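Local coordinates for protein thermostable carboxypeptidase 1 (Pyrococcus furiosus, PDB 1KA2) that removes amino acids one by one from the C-terminus of peptides with broad specificity, as a homodimeric cobalt-dependent M32 metallocarboxypeptidase, at residues W218-F223 with H269-A274. Residues are numbered along the deposited sequence; the frame is centred on the assembly and turned at random.
Sequences WILQKF and HEFGHA. With MG (magnesium ion), chain B.
F223 lies over one face of the F271 ring. F223 CB sits 4.0 Å from the centroid of the F271 ring, a CH-pi contact 25° off the normal. F223 CD2 comes down on the same ring, 3.5 Å from F271 CD2. The two ring planes meet at 40°, an oblique pair. L220 adds one methyl: its CD2 is 4.0 Å from F271 CD1 and approaches that ring at a slant. No hydrogen bond joins the two segments; the contact is wholly apolar and buried.

F271 is the first of the two variable (X) positions of the HEXXH motif. Its CA-CB bond points toward 218-223, and CG is anti to the backbone N (chi1 165°), which carries the ring on to meet F223 and L220. The metal side of the same helix carries H269 and H273. H269 NE2 binds magnesium at 2.3 Å and H273 NE2 at 2.1 Å. E299 and three waters complete the site, where the active enzyme holds cobalt. E270, the predicted proton donor/acceptor, accepts a 2.6 Å hydrogen bond at OE2 from metal-bound water 1.

The contact thus joins the back of the metal-binding helix 261-278 to the C-terminal part of helix 209-223. W305 of helix 295-309 meets both phenylalanine rings edge-to-face, while A274 and E270 rest on strand 248-253.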
loop_
_atom_site.group_PDB
_atom_site.type_symbol
_atom_site.label_atom_id
_atom_site.label_comp_id
_atom_site.label_asym_id
_atom_site.label_seq_id
_atom_site.Cartn_x
_atom_site.Cartn_y
_atom_site.Cartn_z
ATOM N N TRP A 218 -15.260 -0.223 -19.412
ATOM C CA TRP A 218 -15.338 0.036 -20.844
ATOM C C TRP A 218 -15.028 1.494 -21.158
ATOM O O TRP A 218 -14.333 1.795 -22.131
ATOM C CB TRP A 218 -16.738 -0.292 -21.360
ATOM C CG TRP A 218 -16.887 -0.210 -22.856
ATOM C CD1 TRP A 218 -16.660 -1.213 -23.760
ATOM C CD2 TRP A 218 -17.353 0.914 -23.616
ATOM N NE1 TRP A 218 -16.964 -0.788 -25.029
ATOM C CE2 TRP A 218 -17.394 0.511 -24.974
ATOM C CE3 TRP A 218 -17.743 2.218 -23.285
ATOM C CZ2 TRP A 218 -17.813 1.367 -26.001
ATOM C CZ3 TRP A 218 -18.159 3.073 -24.306
ATOM C CH2 TRP A 218 -18.191 2.640 -25.649
ATOM N N ILE A 219 -15.556 2.401 -20.345
ATOM C CA ILE A 219 -15.312 3.816 -20.575
ATOM C C ILE A 219 -13.836 4.147 -20.359
ATOM O O ILE A 219 -13.226 4.868 -21.157
ATOM C CB ILE A 219 -16.184 4.692 -19.651
ATOM C CG1 ILE A 219 -17.656 4.520 -20.032
ATOM C CG2 ILE A 219 -15.756 6.158 -19.751
ATOM C CD1 ILE A 219 -18.619 5.354 -19.204
ATOM N N LEU A 220 -13.243 3.617 -19.294
ATOM C CA LEU A 220 -11.839 3.911 -19.051
ATOM C C LEU A 220 -10.934 3.390 -20.176
ATOM O O LEU A 220 -9.944 4.034 -20.517
ATOM C CB LEU A 220 -11.405 3.369 -17.689
ATOM C CG LEU A 220 -11.972 4.170 -16.504
ATOM C CD1 LEU A 220 -11.519 3.540 -15.198
ATOM C CD2 LEU A 220 -11.506 5.627 -16.579
ATOM N N GLN A 221 -11.269 2.243 -20.764
ATOM C CA GLN A 221 -10.459 1.718 -21.866
ATOM C C GLN A 221 -10.683 2.596 -23.102
ATOM O O GLN A 221 -9.781 2.770 -23.925
ATOM C CB GLN A 221 -10.839 0.272 -22.177
ATOM C CG GLN A 221 -10.936 -0.600 -20.935
ATOM C CD GLN A 221 -11.215 -2.069 -21.251
ATOM O OE1 GLN A 221 -10.318 -2.900 -21.161
ATOM N NE2 GLN A 221 -12.446 -2.390 -21.624
ATOM N N LYS A 222 -11.880 3.164 -23.224
ATOM C CA LYS A 222 -12.164 4.038 -24.350
ATOM C C LYS A 222 -11.349 5.312 -24.222
ATOM O O LYS A 222 -10.977 5.917 -25.226
ATOM C CB LYS A 222 -13.656 4.358 -24.423
ATOM C CG LYS A 222 -14.463 3.235 -25.034
ATOM C CD LYS A 222 -13.938 2.900 -26.425
ATOM C CE LYS A 222 -14.571 1.627 -26.956
ATOM N NZ LYS A 222 -14.017 1.254 -28.289
ATOM N N PHE A 223 -11.077 5.709 -22.982
ATOM C CA PHE A 223 -10.276 6.906 -22.706
ATOM C C PHE A 223 -8.785 6.595 -22.833
ATOM O O PHE A 223 -7.952 7.506 -22.859
ATOM C CB PHE A 223 -10.523 7.424 -21.280
ATOM C CG PHE A 223 -11.846 8.128 -21.087
ATOM C CD1 PHE A 223 -12.643 8.485 -22.171
ATOM C CD2 PHE A 223 -12.272 8.475 -19.800
ATOM C CE1 PHE A 223 -13.837 9.176 -21.979
ATOM C CE2 PHE A 223 -13.465 9.169 -19.597
ATOM C CZ PHE A 223 -14.248 9.521 -20.686
ATOM N N HIS A 269 -14.679 11.939 -13.703
ATOM C CA HIS A 269 -14.139 13.070 -12.934
ATOM C C HIS A 269 -12.733 12.698 -12.471
ATOM O O HIS A 269 -11.764 13.385 -12.785
ATOM C CB HIS A 269 -15.020 13.352 -11.707
ATOM C CG HIS A 269 -14.541 14.494 -10.858
ATOM N ND1 HIS A 269 -14.868 15.807 -11.123
ATOM C CD2 HIS A 269 -13.780 14.515 -9.736
ATOM C CE1 HIS A 269 -14.335 16.587 -10.198
ATOM N NE2 HIS A 269 -13.670 15.828 -9.343
ATOM N N GLU A 270 -12.615 11.595 -11.733
ATOM C CA GLU A 270 -11.306 11.174 -11.254
ATOM C C GLU A 270 -10.340 10.895 -12.403
ATOM O O GLU A 270 -9.152 11.155 -12.286
ATOM C CB GLU A 270 -11.426 9.943 -10.346
ATOM C CG GLU A 270 -12.228 10.171 -9.042
ATOM C CD GLU A 270 -11.881 11.478 -8.314
ATOM O OE1 GLU A 270 -10.682 11.786 -8.128
ATOM O OE2 GLU A 270 -12.824 12.188 -7.917
ATOM N N PHE A 271 -10.836 10.364 -13.518
ATOM C CA PHE A 271 -9.948 10.109 -14.653
ATOM C C PHE A 271 -9.265 11.418 -15.053
ATOM O O PHE A 271 -8.071 11.437 -15.395
ATOM C CB PHE A 271 -10.735 9.567 -15.854
ATOM C CG PHE A 271 -9.964 9.611 -17.147
ATOM C CD1 PHE A 271 -9.005 8.646 -17.437
ATOM C CD2 PHE A 271 -10.150 10.663 -18.044
ATOM C CE1 PHE A 271 -8.233 8.726 -18.599
ATOM C CE2 PHE A 271 -9.386 10.757 -19.210
ATOM C CZ PHE A 271 -8.421 9.783 -19.488
ATOM N N GLY A 272 -10.029 12.509 -15.014
ATOM C CA GLY A 272 -9.490 13.808 -15.384
ATOM C C GLY A 272 -8.317 14.215 -14.516
ATOM O O GLY A 272 -7.354 14.824 -14.992
ATOM N N HIS A 273 -8.409 13.893 -13.229
ATOM C CA HIS A 273 -7.338 14.193 -12.293
ATOM C C HIS A 273 -6.124 13.346 -12.645
ATOM O O HIS A 273 -4.995 13.839 -12.700
ATOM C CB HIS A 273 -7.750 13.840 -10.858
ATOM C CG HIS A 273 -8.676 14.822 -10.219
ATOM N ND1 HIS A 273 -8.333 16.140 -10.004
ATOM C CD2 HIS A 273 -9.913 14.666 -9.694
ATOM C CE1 HIS A 273 -9.317 16.752 -9.374
ATOM N NE2 HIS A 273 -10.287 15.879 -9.175
ATOM N N ALA A 274 -6.382 12.063 -12.878
ATOM C CA ALA A 274 -5.335 11.086 -13.179
ATOM C C ALA A 274 -4.539 11.359 -14.453
ATOM O O ALA A 274 -3.303 11.353 -14.426
ATOM C CB ALA A 274 -5.948 9.685 -13.230
HETATM MG MG MG B . -11.889 16.283 -7.920
HETATM O O HOH W 1 -11.981 14.377 -6.837
HETATM O O HOH W 2 -10.830 16.910 -6.140
HETATM O O HOH W 3 -13.600 17.061 -6.721
#